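PDB 2DY3: alanine racemase from Corynebacterium glutamicum, which belongs to the alanine racemase family of pyridoxal-5'-phosphate-binding proteins, with an N-terminal TIM-barrel domain and a separate C-terminal domain. Local coordinates for residues C191-L203 with M210-P224. Numbering follows the deposited sequence.
Sequences CPVNHVCNSPAFL and MEMVRPGLAFYGLEP. With PLP (pyridoxal-5'-phosphate), chain F.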
loop_
_atom_site.group_PDB
_atom_site.type_symbol
_atom_site.label_atom_id
_atom_site.label_comp_id
_atom_site.label_asym_id
_atom_site.label_seq_id
_atom_site.Cartn_x
_atom_site.Cartn_y
_atom_site.Cartn_z
ATOM N N CYS B 191 -37.309 10.737 -4.852
ATOM C CA CYS B 191 -36.322 9.834 -4.256
ATOM C C CYS B 191 -36.723 8.388 -4.549
ATOM O O CYS B 191 -36.920 7.587 -3.638
ATOM C CB CYS B 191 -36.238 10.050 -2.740
ATOM S SG CYS B 191 -35.564 11.651 -2.237
ATOM N N PRO B 192 -36.832 8.037 -5.841
ATOM C CA PRO B 192 -37.208 6.719 -6.366
ATOM C C PRO B 192 -36.364 5.538 -5.902
ATOM O O PRO B 192 -36.891 4.459 -5.618
ATOM C CB PRO B 192 -37.095 6.902 -7.880
ATOM C CG PRO B 192 -37.272 8.359 -8.074
ATOM C CD PRO B 192 -36.515 8.958 -6.942
ATOM N N VAL B 193 -35.049 5.735 -5.840
ATOM C CA VAL B 193 -34.155 4.653 -5.456
ATOM C C VAL B 193 -33.281 5.009 -4.263
ATOM O O VAL B 193 -32.389 5.855 -4.355
ATOM C CB VAL B 193 -33.268 4.255 -6.657
ATOM C CG1 VAL B 193 -32.387 3.074 -6.299
ATOM C CG2 VAL B 193 -34.158 3.921 -7.851
ATOM N N ASN B 194 -33.542 4.349 -3.141
ATOM C CA ASN B 194 -32.799 4.608 -1.922
ATOM C C ASN B 194 -32.075 3.350 -1.466
ATOM O O ASN B 194 -32.466 2.236 -1.816
ATOM C CB ASN B 194 -33.749 5.102 -0.829
ATOM C CG ASN B 194 -34.597 6.285 -1.280
ATOM O OD1 ASN B 194 -34.070 7.328 -1.670
ATOM N ND2 ASN B 194 -35.922 6.127 -1.225
ATOM N N HIS B 195 -31.013 3.538 -0.688
ATOM C CA HIS B 195 -30.225 2.421 -0.186
ATOM C C HIS B 195 -29.464 2.735 1.096
ATOM O O HIS B 195 -29.075 3.870 1.338
ATOM C CB HIS B 195 -29.258 1.938 -1.270
ATOM C CG HIS B 195 -28.582 3.039 -2.028
ATOM N ND1 HIS B 195 -27.280 3.422 -1.783
ATOM C CD2 HIS B 195 -29.009 3.802 -3.063
ATOM C CE1 HIS B 195 -26.931 4.367 -2.639
ATOM N NE2 HIS B 195 -27.962 4.615 -3.427
ATOM N N VAL B 196 -29.274 1.709 1.921
ATOM C CA VAL B 196 -28.561 1.849 3.184
ATOM C C VAL B 196 -27.701 0.623 3.486
ATOM O O VAL B 196 -26.737 0.707 4.234
ATOM C CB VAL B 196 -29.546 2.028 4.367
ATOM C CG1 VAL B 196 -30.422 3.258 4.148
ATOM C CG2 VAL B 196 -30.411 0.777 4.519
ATOM N N CYS B 197 -28.043 -0.509 2.882
ATOM C CA CYS B 197 -27.347 -1.769 3.132
ATOM C C CYS B 197 -25.953 -2.040 2.566
ATOM O O CYS B 197 -25.755 -2.103 1.354
ATOM C CB CYS B 197 -28.260 -2.940 2.739
ATOM S SG CYS B 197 -29.588 -3.275 3.925
ATOM N N ASN B 198 -24.992 -2.207 3.470
ATOM C CA ASN B 198 -23.624 -2.553 3.097
ATOM C C ASN B 198 -23.618 -4.073 3.319
ATOM O O ASN B 198 -24.653 -4.627 3.681
ATOM C CB ASN B 198 -22.621 -1.844 4.015
ATOM C CG ASN B 198 -22.831 -2.177 5.479
ATOM O OD1 ASN B 198 -23.866 -2.721 5.867
ATOM N ND2 ASN B 198 -21.849 -1.839 6.304
ATOM N N SER B 199 -22.493 -4.750 3.118
ATOM C CA SER B 199 -22.461 -6.206 3.288
ATOM C C SER B 199 -23.046 -6.771 4.586
ATOM O O SER B 199 -23.894 -7.663 4.552
ATOM C CB SER B 199 -21.032 -6.737 3.110
ATOM O OG SER B 199 -20.632 -6.670 1.754
ATOM N N PRO B 200 -22.600 -6.272 5.748
ATOM C CA PRO B 200 -23.134 -6.790 7.011
ATOM C C PRO B 200 -24.651 -6.668 7.142
ATOM O O PRO B 200 -25.324 -7.641 7.476
ATOM C CB PRO B 200 -22.373 -5.986 8.067
ATOM C CG PRO B 200 -22.028 -4.727 7.359
ATOM C CD PRO B 200 -21.619 -5.206 5.994
ATOM N N ALA B 201 -25.187 -5.483 6.870
ATOM C CA ALA B 201 -26.625 -5.262 6.954
ATOM C C ALA B 201 -27.378 -6.096 5.915
ATOM O O ALA B 201 -28.390 -6.722 6.228
ATOM C CB ALA B 201 -26.938 -3.779 6.764
ATOM N N PHE B 202 -26.877 -6.101 4.683
ATOM C CA PHE B 202 -27.494 -6.851 3.592
ATOM C C PHE B 202 -27.615 -8.339 3.895
ATOM O O PHE B 202 -28.643 -8.954 3.623
ATOM C CB PHE B 202 -26.684 -6.666 2.304
ATOM C CG PHE B 202 -27.183 -7.487 1.142
ATOM C CD1 PHE B 202 -28.485 -7.353 0.685
ATOM C CD2 PHE B 202 -26.336 -8.369 0.488
ATOM C CE1 PHE B 202 -28.936 -8.086 -0.406
ATOM C CE2 PHE B 202 -26.775 -9.104 -0.602
ATOM C CZ PHE B 202 -28.078 -8.961 -1.051
ATOM N N LEU B 203 -26.559 -8.917 4.454
ATOM C CA LEU B 203 -26.558 -10.338 4.768
ATOM C C LEU B 203 -27.299 -10.680 6.058
ATOM O O LEU B 203 -27.210 -11.811 6.529
ATOM C CB LEU B 203 -25.118 -10.860 4.863
ATOM C CG LEU B 203 -24.234 -10.810 3.609
ATOM C CD1 LEU B 203 -22.851 -11.354 3.944
ATOM C CD2 LEU B 203 -24.865 -11.623 2.485
ATOM N N MET B 210 -34.794 -1.982 0.735
ATOM C CA MET B 210 -35.294 -0.803 0.041
ATOM C C MET B 210 -35.259 -1.074 -1.457
ATOM O O MET B 210 -35.521 -2.194 -1.880
ATOM C CB MET B 210 -34.435 0.412 0.395
ATOM C CG MET B 210 -34.364 0.655 1.886
ATOM S SD MET B 210 -33.620 2.220 2.316
ATOM C CE MET B 210 -35.027 3.310 2.109
ATOM N N GLU B 211 -34.932 -0.073 -2.266
ATOM C CA GLU B 211 -34.895 -0.286 -3.715
ATOM C C GLU B 211 -33.535 -0.771 -4.201
ATOM O O GLU B 211 -33.406 -1.292 -5.313
ATOM C CB GLU B 211 -35.247 0.999 -4.471
ATOM C CG GLU B 211 -36.664 1.529 -4.270
ATOM C CD GLU B 211 -36.827 2.282 -2.963
ATOM O OE1 GLU B 211 -35.805 2.732 -2.400
ATOM O OE2 GLU B 211 -37.981 2.437 -2.510
ATOM N N MET B 212 -32.515 -0.596 -3.371
ATOM C CA MET B 212 -31.173 -0.996 -3.763
ATOM C C MET B 212 -30.299 -1.284 -2.550
ATOM O O MET B 212 -30.468 -0.678 -1.495
ATOM C CB MET B 212 -30.545 0.116 -4.616
ATOM C CG MET B 212 -29.185 -0.204 -5.252
ATOM S SD MET B 212 -28.593 1.158 -6.318
ATOM C CE MET B 212 -29.034 0.557 -7.919
ATOM N N VAL B 213 -29.378 -2.230 -2.715
ATOM C CA VAL B 213 -28.438 -2.601 -1.667
ATOM C C VAL B 213 -27.048 -2.381 -2.268
ATOM O O VAL B 213 -26.867 -2.521 -3.477
ATOM C CB VAL B 213 -28.609 -4.086 -1.252
ATOM C CG1 VAL B 213 -30.032 -4.321 -0.756
ATOM C CG2 VAL B 213 -28.303 -5.004 -2.428
ATOM N N ARG B 214 -26.070 -2.021 -1.442
ATOM C CA ARG B 214 -24.730 -1.779 -1.957
ATOM C C ARG B 214 -23.627 -2.469 -1.187
ATOM O O ARG B 214 -22.892 -1.840 -0.427
ATOM C CB ARG B 214 -24.435 -0.276 -2.026
ATOM C CG ARG B 214 -24.642 0.481 -0.740
ATOM C CD ARG B 214 -23.995 1.863 -0.816
ATOM N NE ARG B 214 -24.320 2.703 0.338
ATOM C CZ ARG B 214 -24.236 2.316 1.609
ATOM N NH1 ARG B 214 -23.844 1.087 1.922
ATOM N NH2 ARG B 214 -24.516 3.170 2.579
ATOM N N PRO B 215 -23.492 -3.783 -1.382
ATOM C CA PRO B 215 -22.446 -4.516 -0.677
ATOM C C PRO B 215 -21.126 -4.451 -1.435
ATOM O O PRO B 215 -21.100 -4.344 -2.665
ATOM C CB PRO B 215 -23.009 -5.931 -0.611
ATOM C CG PRO B 215 -23.750 -6.051 -1.904
ATOM C CD PRO B 215 -24.427 -4.701 -2.060
ATOM N N GLY B 216 -20.033 -4.491 -0.687
ATOM C CA GLY B 216 -18.726 -4.478 -1.307
ATOM C C GLY B 216 -18.020 -5.774 -0.954
ATOM O O GLY B 216 -17.862 -6.671 -1.787
ATOM N N LEU B 217 -17.618 -5.857 0.310
ATOM C CA LEU B 217 -16.902 -6.996 0.874
ATOM C C LEU B 217 -17.359 -8.375 0.377
ATOM O O LEU B 217 -16.533 -9.200 -0.005
ATOM C CB LEU B 217 -17.004 -6.917 2.402
ATOM C CG LEU B 217 -16.040 -7.675 3.318
ATOM C CD1 LEU B 217 -16.413 -9.105 3.305
ATOM C CD2 LEU B 217 -14.589 -7.481 2.898
ATOM N N ALA B 218 -18.667 -8.623 0.377
ATOM C CA ALA B 218 -19.195 -9.915 -0.058
ATOM C C ALA B 218 -18.844 -10.330 -1.494
ATOM O O ALA B 218 -18.732 -11.524 -1.783
ATOM C CB ALA B 218 -20.719 -9.950 0.135
ATOM N N PHE B 219 -18.679 -9.365 -2.394
ATOM C CA PHE B 219 -18.344 -9.693 -3.782
ATOM C C PHE B 219 -16.980 -10.367 -3.879
ATOM O O PHE B 219 -16.708 -11.131 -4.816
ATOM C CB PHE B 219 -18.326 -8.432 -4.662
ATOM C CG PHE B 219 -19.691 -7.933 -5.052
ATOM C CD1 PHE B 219 -20.385 -7.050 -4.243
ATOM C CD2 PHE B 219 -20.283 -8.358 -6.231
ATOM C CE1 PHE B 219 -21.646 -6.600 -4.604
ATOM C CE2 PHE B 219 -21.539 -7.913 -6.596
ATOM C CZ PHE B 219 -22.221 -7.033 -5.783
ATOM N N TYR B 220 -16.127 -10.078 -2.903
ATOM C CA TYR B 220 -14.779 -10.626 -2.875
ATOM C C TYR B 220 -14.722 -11.931 -2.084
ATOM O O TYR B 220 -13.645 -12.474 -1.835
ATOM C CB TYR B 220 -13.831 -9.572 -2.296
ATOM C CG TYR B 220 -14.011 -8.236 -2.984
ATOM C CD1 TYR B 220 -13.657 -8.070 -4.319
ATOM C CD2 TYR B 220 -14.626 -7.171 -2.333
ATOM C CE1 TYR B 220 -13.914 -6.889 -4.987
ATOM C CE2 TYR B 220 -14.889 -5.985 -2.999
ATOM C CZ TYR B 220 -14.529 -5.851 -4.325
ATOM O OH TYR B 220 -14.785 -4.674 -4.993
ATOM N N GLY B 221 -15.894 -12.413 -1.681
ATOM C CA GLY B 221 -15.987 -13.671 -0.964
ATOM C C GLY B 221 -15.656 -13.692 0.515
ATOM O O GLY B 221 -15.346 -14.754 1.058
ATOM N N LEU B 222 -15.730 -12.545 1.181
ATOM C CA LEU B 222 -15.418 -12.491 2.605
ATOM C C LEU B 222 -16.674 -12.215 3.433
ATOM O O LEU B 222 -17.529 -11.442 3.022
ATOM C CB LEU B 222 -14.365 -11.412 2.864
ATOM C CG LEU B 222 -13.072 -11.483 2.043
ATOM C CD1 LEU B 222 -12.241 -10.220 2.276
ATOM C CD2 LEU B 222 -12.280 -12.724 2.425
ATOM N N GLU B 223 -16.777 -12.859 4.593
ATOM C CA GLU B 223 -17.927 -12.696 5.483
ATOM C C GLU B 223 -17.725 -11.542 6.459
ATOM O O GLU B 223 -16.710 -11.464 7.155
ATOM C CB GLU B 223 -18.180 -13.985 6.273
ATOM C CG GLU B 223 -18.682 -15.171 5.444
ATOM C CD GLU B 223 -20.077 -14.951 4.874
ATOM O OE1 GLU B 223 -20.809 -14.092 5.407
ATOM O OE2 GLU B 223 -20.448 -15.645 3.902
ATOM N N PRO B 224 -18.698 -10.624 6.515
ATOM C CA PRO B 224 -18.702 -9.440 7.381
ATOM C C PRO B 224 -18.907 -9.761 8.858
ATOM O O PRO B 224 -18.368 -9.078 9.727
ATOM C CB PRO B 224 -19.856 -8.604 6.826
ATOM C CG PRO B 224 -19.990 -9.080 5.405
ATOM C CD PRO B 224 -19.803 -10.560 5.547
HETATM N N1 PLP F . -21.288 2.075 0.988
HETATM C C2 PLP F . -20.360 3.083 1.268
HETATM C C2A PLP F . -20.829 4.527 1.341
HETATM C C3 PLP F . -19.008 2.726 1.485
HETATM O O3 PLP F . -18.077 3.704 1.771
HETATM C C4 PLP F . -18.616 1.354 1.406
HETATM C C4A PLP F . -17.158 0.899 1.670
HETATM C C5 PLP F . -19.616 0.356 1.129
HETATM C C6 PLP F . -20.930 0.738 0.920
HETATM C C5A PLP F . -19.300 -1.107 1.056
HETATM O O4P PLP F . -19.332 -1.698 2.349
HETATM P P PLP F . -19.044 -3.257 2.693
HETATM O O1P PLP F . -17.744 -3.626 2.144
HETATM O O2P PLP F . -19.069 -3.247 4.156
HETATM O O3P PLP F . -20.169 -3.965 2.044
HETATM O O HOH W 1 -38.285 4.582 -0.669
HETATM O O HOH W 2 -30.680 -0.920 1.268
HETATM O O HOH W 3 -24.349 0.941 5.369
#
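Ser-199 meets Gly-216 and the start of the 3-10 segment 217-220 at the phosphate of PLP. Ser-199 N and Gly-216 N both donate to O3P of PLP, Gly-216 N at 2.8 Å. Leu-217 N donates to O1P of PLP. Ser-199 OG donates to the same O3P and accepts from Ala-218 N at 3.1 Å, which fixes the hydroxyl between ligand and 3-10 segment. Asn-198 caps helix 199-202, with its OD1 taking the N-H of Ala-201. Ser-199 is the first residue of this helix, and its N-H bond to O3P shows that the helix N-terminus faces the phosphate. It would probably help stabilise the phosphate charge.

The pyridine ring of PLP points its N1 end at one face of the Arg-214 guanidinium, the two planes about 80° apart. Arg-214 NH1 is 2.9 Å from N1 of PLP. Val-196 lies over the opposite face. NE approaches the edge of the His-195 ring, and the two planes stand 85° apart.

Arg-214 N donates to Cys-197 O at 2.8 Å. Near Met-210, the bent Glu-211 side chain (chi2 79°) brings OE1 back to Asn-194 N at 2.9 Å. Water 1 joins Glu-211 OE2 to Asn-194 ND2, while Asn-194 OD1 accepts from Met-155 N.

Val-213 CG2 sits over a face of the Phe-202 ring, 4.1 Å from its centroid. Pro-224 packs on Pro-200, and Pro-224 CD touches Leu-203 CD1 at 3.5 Å.

Strand 212-213 runs parallel to strand 28-32 in the barrel, with backbone bonds from Val-213 to Lys-28 and Met-30. Helix 10-24 packs against Phe-202 and Leu-203, and helix 169-186 packs on Asn-194 and Val-196.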